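Local coordinates for protein gingipain R2 Pro-Domain (Porphyromonas gingivalis, PDB 4IEF) that is the propeptide domain of an arginine-specific cysteine protease and probably keeps that protease latent until it is cleaved off, at residues Asn57-Leu69 with Tyr116-Pro129. Numbering follows the deposited sequence.
Sequences NISEKGTPILPIL and YVYGQSYNEDKFFP
Gly62, the third residue of a type II beta turn running from Glu60 to Thr63, meets Gly119 in the link between two inter-strand loops of this antiparallel beta-sheet prodomain. The evidence is a single backbone bond: Gly119 N donates to Gly62 O over 2.9 Å, lying in the carbonyl plane on a lone pair, with 149° at the hydrogen. A CA-H...O contact from Gly62 CA to Val117 O, 3.4 Å long, supports it. The Tyr122 ring meets the same carbonyl with its edge, Gly62 O lying in the ring plane 3.3 Å from CE1, while Tyr118 CD2 sits over one face. Pro64 approaches Tyr122 from the opposite direction, CG 3.7 Å from CZ and oblique to the ring; the hydroxyl passes beside Pro64 and is hydrogen-bonded to Ile98 O. Ser121 OG, set between its own backbone N and carbonyl carbon (chi1 61°), faces the turn and packs against Thr63 CG2. The Ile65 and Tyr116 side chains cross at about a right angle, CD1 of Ile65 reaching the ring edge. Within the turn, Glu60 O accepts from both Thr63 N and Thr63 OG1. Farther along, Leu66 points toward the cis-proline end of 116-129, where its CD1 lies 4.1 Å from both Phe128 CB and Pro129 CD.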
ATOM      1  N   ASN A  57       0.678   4.614  20.001  1.00 25.32           N
ATOM      2  CA  ASN A  57       0.292   5.816  20.728  1.00 25.76           C
ATOM      3  C   ASN A  57      -0.548   6.725  19.822  1.00 29.36           C
ATOM      4  O   ASN A  57      -0.032   7.288  18.855  1.00 27.81           O
ATOM      5  CB  ASN A  57       1.539   6.540  21.282  1.00 26.53           C
ATOM      6  CG  ASN A  57       1.340   7.980  21.731  1.00 42.42           C
ATOM      7  OD1 ASN A  57       0.294   8.381  22.252  1.00 34.15           O
ATOM      8  ND2 ASN A  57       2.373   8.782  21.569  1.00 32.57           N
ATOM      9  N   ILE A  58      -1.849   6.835  20.141  1.00 27.30           N
ATOM     10  CA  ILE A  58      -2.819   7.698  19.462  1.00 28.24           C
ATOM     11  C   ILE A  58      -3.419   8.679  20.497  1.00 31.98           C
ATOM     12  O   ILE A  58      -4.445   9.313  20.237  1.00 30.59           O
ATOM     13  CB  ILE A  58      -3.913   6.911  18.680  1.00 32.58           C
ATOM     14  CG1 ILE A  58      -4.574   5.829  19.535  1.00 34.46           C
ATOM     15  CG2 ILE A  58      -3.375   6.329  17.381  1.00 34.25           C
ATOM     16  CD1 ILE A  58      -5.935   6.235  20.150  1.00 47.82           C
ATOM     17  N   SER A  59      -2.766   8.784  21.676  1.00 29.77           N
ATOM     18  CA  SER A  59      -3.175   9.654  22.780  1.00 29.29           C
ATOM     19  C   SER A  59      -3.094  11.125  22.380  1.00 33.33           C
ATOM     20  O   SER A  59      -2.123  11.547  21.746  1.00 31.20           O
ATOM     21  CB  SER A  59      -2.304   9.412  24.007  1.00 31.48           C
ATOM     22  OG  SER A  59      -2.250   8.036  24.342  1.00 37.24           O
ATOM     23  N   GLU A  60      -4.138  11.886  22.737  1.00 31.56           N
ATOM     24  CA  GLU A  60      -4.284  13.320  22.493  1.00 32.01           C
ATOM     25  C   GLU A  60      -3.124  14.081  23.140  1.00 35.10           C
ATOM     26  O   GLU A  60      -2.683  13.705  24.230  1.00 35.06           O
ATOM     27  CB  GLU A  60      -5.635  13.781  23.079  1.00 34.60           C
ATOM     28  CG  GLU A  60      -6.019  15.232  22.828  1.00 48.22           C
ATOM     29  CD  GLU A  60      -7.197  15.751  23.634  1.00 72.03           C
ATOM     30  OE1 GLU A  60      -7.948  14.929  24.211  1.00 62.77           O
ATOM     31  OE2 GLU A  60      -7.381  16.988  23.675  1.00 69.70           O
ATOM     32  N   LYS A  61      -2.637  15.140  22.466  1.00 29.59           N
ATOM     33  CA  LYS A  61      -1.534  15.981  22.925  1.00 28.82           C
ATOM     34  C   LYS A  61      -1.788  16.504  24.350  1.00 33.09           C
ATOM     35  O   LYS A  61      -2.858  17.051  24.632  1.00 33.78           O
ATOM     36  CB  LYS A  61      -1.319  17.150  21.949  1.00 30.80           C
ATOM     37  CG  LYS A  61       0.005  17.880  22.132  1.00 39.52           C
ATOM     38  CD  LYS A  61       0.058  19.136  21.276  1.00 49.39           C
ATOM     39  CE  LYS A  61       1.266  19.980  21.577  1.00 57.11           C
ATOM     40  NZ  LYS A  61       1.134  20.647  22.893  1.00 65.20           N
ATOM     41  N   GLY A  62      -0.819  16.280  25.234  1.00 29.02           N
ATOM     42  CA  GLY A  62      -0.882  16.716  26.625  1.00 28.77           C
ATOM     43  C   GLY A  62      -1.501  15.726  27.591  1.00 33.20           C
ATOM     44  O   GLY A  62      -1.492  15.973  28.805  1.00 34.15           O
ATOM     45  N   THR A  63      -2.079  14.624  27.066  1.00 28.58           N
ATOM     46  CA  THR A  63      -2.691  13.552  27.865  1.00 28.60           C
ATOM     47  C   THR A  63      -1.665  12.404  27.998  1.00 32.96           C
ATOM     48  O   THR A  63      -0.763  12.315  27.155  1.00 31.89           O
ATOM     49  CB  THR A  63      -4.037  13.076  27.267  1.00 37.62           C
ATOM     50  OG1 THR A  63      -3.816  12.285  26.098  1.00 39.23           O
ATOM     51  CG2 THR A  63      -5.030  14.218  27.009  1.00 34.57           C
ATOM     52  N   PRO A  64      -1.776  11.498  28.999  1.00 30.46           N
ATOM     53  CA  PRO A  64      -0.741  10.455  29.150  1.00 30.09           C
ATOM     54  C   PRO A  64      -0.568   9.544  27.931  1.00 32.15           C
ATOM     55  O   PRO A  64      -1.556   9.190  27.298  1.00 31.48           O
ATOM     56  CB  PRO A  64      -1.215   9.657  30.370  1.00 32.74           C
ATOM     57  CG  PRO A  64      -2.082  10.602  31.135  1.00 38.14           C
ATOM     58  CD  PRO A  64      -2.762  11.441  30.101  1.00 33.10           C
ATOM     59  N   ILE A  65       0.702   9.191  27.596  1.00 28.01           N
ATOM     60  CA  ILE A  65       1.016   8.257  26.501  1.00 26.66           C
ATOM     61  C   ILE A  65       0.591   6.884  26.987  1.00 30.97           C
ATOM     62  O   ILE A  65       1.224   6.309  27.871  1.00 29.21           O
ATOM     63  CB  ILE A  65       2.502   8.286  26.038  1.00 28.75           C
ATOM     64  CG1 ILE A  65       2.871   9.665  25.450  1.00 27.51           C
ATOM     65  CG2 ILE A  65       2.803   7.138  25.025  1.00 28.61           C
ATOM     66  CD1 ILE A  65       4.354   9.931  25.289  1.00 22.87           C
ATOM     67  N   LEU A  66      -0.546   6.413  26.487  1.00 29.69           N
ATOM     68  CA  LEU A  66      -1.091   5.128  26.885  1.00 29.39           C
ATOM     69  C   LEU A  66      -1.395   4.328  25.619  1.00 31.38           C
ATOM     70  O   LEU A  66      -2.518   4.379  25.100  1.00 29.99           O
ATOM     71  CB  LEU A  66      -2.316   5.319  27.798  1.00 30.03           C
ATOM     72  CG  LEU A  66      -2.035   6.095  29.114  1.00 35.11           C
ATOM     73  CD1 LEU A  66      -3.294   6.713  29.684  1.00 35.80           C
ATOM     74  CD2 LEU A  66      -1.276   5.236  30.133  1.00 36.81           C
ATOM     75  N   PRO A  67      -0.355   3.623  25.090  1.00 26.17           N
ATOM     76  CA  PRO A  67      -0.518   2.877  23.831  1.00 25.18           C
ATOM     77  C   PRO A  67      -1.661   1.880  23.828  1.00 29.47           C
ATOM     78  O   PRO A  67      -2.004   1.306  24.859  1.00 30.49           O
ATOM     79  CB  PRO A  67       0.820   2.152  23.665  1.00 26.76           C
ATOM     80  CG  PRO A  67       1.780   2.978  24.410  1.00 30.74           C
ATOM     81  CD  PRO A  67       1.031   3.514  25.588  1.00 26.96           C
ATOM     82  N   ILE A  68      -2.255   1.699  22.642  1.00 25.80           N
ATOM     83  CA  ILE A  68      -3.366   0.789  22.402  1.00 26.15           C
ATOM     84  C   ILE A  68      -2.967  -0.281  21.373  1.00 30.02           C
ATOM     85  O   ILE A  68      -1.989  -0.114  20.641  1.00 28.95           O
ATOM     86  CB  ILE A  68      -4.646   1.562  21.942  1.00 28.85           C
ATOM     87  CG1 ILE A  68      -4.487   2.189  20.533  1.00 28.21           C
ATOM     88  CG2 ILE A  68      -5.131   2.583  23.009  1.00 29.04           C
ATOM     89  CD1 ILE A  68      -5.816   2.327  19.755  1.00 32.32           C
ATOM     90  N   LEU A  69      -3.731  -1.367  21.324  1.00 27.35           N
ATOM     91  CA  LEU A  69      -3.558  -2.425  20.341  1.00 27.65           C
ATOM     92  C   LEU A  69      -4.859  -2.523  19.559  1.00 31.04           C
ATOM     93  O   LEU A  69      -5.930  -2.643  20.157  1.00 30.82           O
ATOM     94  CB  LEU A  69      -3.168  -3.765  20.985  1.00 28.22           C
ATOM     95  CG  LEU A  69      -2.707  -4.845  20.011  1.00 32.63           C
ATOM     96  CD1 LEU A  69      -1.612  -5.661  20.620  1.00 32.99           C
ATOM     97  CD2 LEU A  69      -3.874  -5.735  19.562  1.00 34.67           C
ATOM     98  N   TYR A 116       8.076  17.496  25.824  1.00 37.27           N
ATOM     99  CA  TYR A 116       6.913  16.853  26.422  1.00 35.44           C
ATOM    100  C   TYR A 116       6.209  17.913  27.274  1.00 40.20           C
ATOM    101  O   TYR A 116       6.818  18.455  28.196  1.00 42.44           O
ATOM    102  CB  TYR A 116       7.350  15.634  27.252  1.00 34.16           C
ATOM    103  CG  TYR A 116       7.796  14.450  26.416  1.00 30.75           C
ATOM    104  CD1 TYR A 116       9.137  14.261  26.098  1.00 32.22           C
ATOM    105  CD2 TYR A 116       6.882  13.507  25.970  1.00 29.52           C
ATOM    106  CE1 TYR A 116       9.554  13.167  25.337  1.00 30.98           C
ATOM    107  CE2 TYR A 116       7.285  12.406  25.219  1.00 29.31           C
ATOM    108  CZ  TYR A 116       8.622  12.239  24.900  1.00 33.79           C
ATOM    109  OH  TYR A 116       9.009  11.158  24.142  1.00 28.89           O
ATOM    110  N   VAL A 117       4.977  18.279  26.907  1.00 34.62           N
ATOM    111  CA  VAL A 117       4.208  19.307  27.609  1.00 34.40           C
ATOM    112  C   VAL A 117       2.949  18.664  28.211  1.00 35.55           C
ATOM    113  O   VAL A 117       2.199  17.971  27.523  1.00 34.04           O
ATOM    114  CB  VAL A 117       3.899  20.545  26.705  1.00 38.98           C
ATOM    115  CG1 VAL A 117       3.197  20.153  25.408  1.00 38.95           C
ATOM    116  CG2 VAL A 117       3.122  21.631  27.451  1.00 39.25           C
ATOM    117  N   TYR A 118       2.752  18.883  29.514  1.00 32.40           N
ATOM    118  CA  TYR A 118       1.617  18.364  30.272  1.00 32.80           C
ATOM    119  C   TYR A 118       0.393  19.256  30.079  1.00 39.40           C
ATOM    120  O   TYR A 118       0.498  20.480  30.195  1.00 39.62           O
ATOM    121  CB  TYR A 118       1.964  18.251  31.769  1.00 33.35           C
ATOM    122  CG  TYR A 118       3.057  17.249  32.066  1.00 33.17           C
ATOM    123  CD1 TYR A 118       4.396  17.633  32.087  1.00 34.80           C
ATOM    124  CD2 TYR A 118       2.753  15.920  32.350  1.00 32.78           C
ATOM    125  CE1 TYR A 118       5.408  16.713  32.355  1.00 35.06           C
ATOM    126  CE2 TYR A 118       3.757  14.992  32.636  1.00 32.88           C
ATOM    127  CZ  TYR A 118       5.085  15.392  32.627  1.00 38.07           C
ATOM    128  OH  TYR A 118       6.083  14.489  32.897  1.00 33.23           O
ATOM    129  N   GLY A 119      -0.744  18.638  29.773  1.00 36.92           N
ATOM    130  CA  GLY A 119      -2.014  19.336  29.595  1.00 37.37           C
ATOM    131  C   GLY A 119      -2.800  19.402  30.887  1.00 42.54           C
ATOM    132  O   GLY A 119      -2.336  18.888  31.909  1.00 43.29           O
ATOM    133  N   GLN A 120      -4.011  20.007  30.849  1.00 39.81           N
ATOM    134  CA  GLN A 120      -4.896  20.169  32.004  1.00 40.82           C
ATOM    135  C   GLN A 120      -5.393  18.819  32.551  1.00 44.07           C
ATOM    136  O   GLN A 120      -5.730  18.731  33.735  1.00 43.86           O
ATOM    137  CB  GLN A 120      -6.092  21.066  31.636  1.00 43.46           C
ATOM    138  CG  GLN A 120      -6.258  22.289  32.552  1.00 59.72           C
ATOM    139  CD  GLN A 120      -6.709  21.934  33.959  1.00 75.98           C
ATOM    140  OE1 GLN A 120      -5.996  22.164  34.945  1.00 70.16           O
ATOM    141  NE2 GLN A 120      -7.924  21.416  34.094  1.00 69.17           N
ATOM    142  N   SER A 121      -5.406  17.767  31.694  1.00 39.67           N
ATOM    143  CA  SER A 121      -5.815  16.405  32.037  1.00 39.10           C
ATOM    144  C   SER A 121      -4.983  15.822  33.206  1.00 43.16           C
ATOM    145  O   SER A 121      -5.466  14.924  33.902  1.00 43.09           O
ATOM    146  CB  SER A 121      -5.703  15.504  30.810  1.00 41.69           C
ATOM    147  OG  SER A 121      -4.378  15.426  30.309  1.00 48.11           O
ATOM    148  N   TYR A 122      -3.751  16.361  33.434  1.00 39.21           N
ATOM    149  CA  TYR A 122      -2.828  15.942  34.503  1.00 38.85           C
ATOM    150  C   TYR A 122      -3.233  16.478  35.901  1.00 45.12           C
ATOM    151  O   TYR A 122      -2.592  16.136  36.900  1.00 45.80           O
ATOM    152  CB  TYR A 122      -1.374  16.318  34.168  1.00 38.09           C
ATOM    153  CG  TYR A 122      -0.678  15.233  33.376  1.00 37.39           C
ATOM    154  CD1 TYR A 122      -0.846  15.133  31.997  1.00 37.92           C
ATOM    155  CD2 TYR A 122       0.082  14.253  34.014  1.00 37.72           C
ATOM    156  CE1 TYR A 122      -0.268  14.093  31.271  1.00 36.63           C
ATOM    157  CE2 TYR A 122       0.665  13.208  33.298  1.00 37.38           C
ATOM    158  CZ  TYR A 122       0.497  13.142  31.924  1.00 40.45           C
ATOM    159  OH  TYR A 122       1.091  12.145  31.201  1.00 37.96           O
ATOM    160  N   ASN A 123      -4.313  17.270  35.974  1.00 41.88           N
ATOM    161  CA  ASN A 123      -4.849  17.783  37.237  1.00 42.78           C
ATOM    162  C   ASN A 123      -6.186  17.091  37.574  1.00 45.47           C
ATOM    163  O   ASN A 123      -6.763  17.367  38.624  1.00 46.47           O
ATOM    164  CB  ASN A 123      -5.023  19.312  37.177  1.00 44.19           C
ATOM    165  CG  ASN A 123      -3.754  20.090  36.893  1.00 70.55           C
ATOM    166  OD1 ASN A 123      -2.883  20.281  37.754  1.00 70.80           O
ATOM    167  ND2 ASN A 123      -3.653  20.623  35.692  1.00 59.50           N
ATOM    168  N   GLU A 124      -6.651  16.170  36.702  1.00 40.58           N
ATOM    169  CA  GLU A 124      -7.920  15.446  36.848  1.00 41.03           C
ATOM    170  C   GLU A 124      -7.721  14.100  37.558  1.00 44.47           C
ATOM    171  O   GLU A 124      -6.946  13.259  37.094  1.00 43.00           O
ATOM    172  CB  GLU A 124      -8.584  15.246  35.471  1.00 41.91           C
ATOM    173  CG  GLU A 124      -9.148  16.527  34.878  1.00 52.36           C
ATOM    174  CD  GLU A 124      -9.311  16.550  33.371  1.00 75.99           C
ATOM    175  OE1 GLU A 124      -8.965  17.587  32.760  1.00 76.22           O
ATOM    176  OE2 GLU A 124      -9.798  15.547  32.801  1.00 71.47           O
ATOM    177  N   ASP A 125      -8.403  13.922  38.704  1.00 42.44           N
ATOM    178  CA  ASP A 125      -8.324  12.715  39.525  1.00 42.88           C
ATOM    179  C   ASP A 125      -9.279  11.628  38.991  1.00 47.04           C
ATOM    180  O   ASP A 125     -10.373  11.420  39.524  1.00 47.00           O
ATOM    181  CB  ASP A 125      -8.608  13.045  41.005  1.00 46.21           C
ATOM    182  CG  ASP A 125      -8.358  11.921  42.005  1.00 56.78           C
ATOM    183  OD1 ASP A 125      -7.719  10.906  41.626  1.00 56.05           O
ATOM    184  OD2 ASP A 125      -8.764  12.073  43.176  1.00 64.04           O
ATOM    185  N   LYS A 126      -8.840  10.955  37.905  1.00 42.51           N
ATOM    186  CA  LYS A 126      -9.544   9.861  37.225  1.00 41.70           C
ATOM    187  C   LYS A 126      -8.558   9.069  36.351  1.00 43.53           C
ATOM    188  O   LYS A 126      -7.471   9.573  36.044  1.00 41.92           O
ATOM    189  CB  LYS A 126     -10.735  10.377  36.384  1.00 44.19           C
ATOM    190  CG  LYS A 126     -10.363  11.171  35.134  1.00 57.13           C
ATOM    191  CD  LYS A 126     -11.541  11.257  34.177  1.00 68.24           C
ATOM    192  CE  LYS A 126     -11.101  11.459  32.752  1.00 79.17           C
ATOM    193  NZ  LYS A 126     -12.256  11.471  31.818  1.00 90.36           N
ATOM    194  N   PHE A 127      -8.949   7.845  35.930  1.00 38.06           N
ATOM    195  CA  PHE A 127      -8.108   7.010  35.075  1.00 35.12           C
ATOM    196  C   PHE A 127      -8.361   7.308  33.611  1.00 40.12           C
ATOM    197  O   PHE A 127      -9.509   7.303  33.157  1.00 41.13           O
ATOM    198  CB  PHE A 127      -8.300   5.519  35.372  1.00 35.70           C
ATOM    199  CG  PHE A 127      -7.504   5.072  36.574  1.00 35.89           C
ATOM    200  CD1 PHE A 127      -8.055   5.122  37.850  1.00 39.58           C
ATOM    201  CD2 PHE A 127      -6.196   4.625  36.435  1.00 35.66           C
ATOM    202  CE1 PHE A 127      -7.314   4.718  38.963  1.00 40.25           C
ATOM    203  CE2 PHE A 127      -5.456   4.227  37.547  1.00 38.79           C
ATOM    204  CZ  PHE A 127      -6.019   4.272  38.804  1.00 38.06           C
ATOM    205  N   PHE A 128      -7.273   7.603  32.887  1.00 35.17           N
ATOM    206  CA  PHE A 128      -7.270   7.890  31.456  1.00 33.98           C
ATOM    207  C   PHE A 128      -6.825   6.641  30.678  1.00 34.31           C
ATOM    208  O   PHE A 128      -5.954   5.929  31.179  1.00 31.69           O
ATOM    209  CB  PHE A 128      -6.339   9.075  31.144  1.00 35.76           C
ATOM    210  CG  PHE A 128      -6.861  10.422  31.589  1.00 38.32           C
ATOM    211  CD1 PHE A 128      -7.511  11.265  30.695  1.00 42.62           C
ATOM    212  CD2 PHE A 128      -6.683  10.860  32.898  1.00 41.17           C
ATOM    213  CE1 PHE A 128      -7.981  12.519  31.101  1.00 44.52           C
ATOM    214  CE2 PHE A 128      -7.157  12.114  33.304  1.00 45.12           C
ATOM    215  CZ  PHE A 128      -7.795  12.938  32.400  1.00 43.45           C
ATOM    216  N   PRO A 129      -7.387   6.330  29.480  1.00 29.85           N
ATOM    217  CA  PRO A 129      -8.443   7.056  28.743  1.00 29.31           C
ATOM    218  C   PRO A 129      -9.846   6.863  29.342  1.00 35.30           C
ATOM    219  O   PRO A 129     -10.740   7.665  29.068  1.00 36.17           O
ATOM    220  CB  PRO A 129      -8.341   6.464  27.330  1.00 30.46           C
ATOM    221  CG  PRO A 129      -7.858   5.050  27.552  1.00 34.99           C
ATOM    222  CD  PRO A 129      -6.932   5.131  28.739  1.00 30.65           C
TER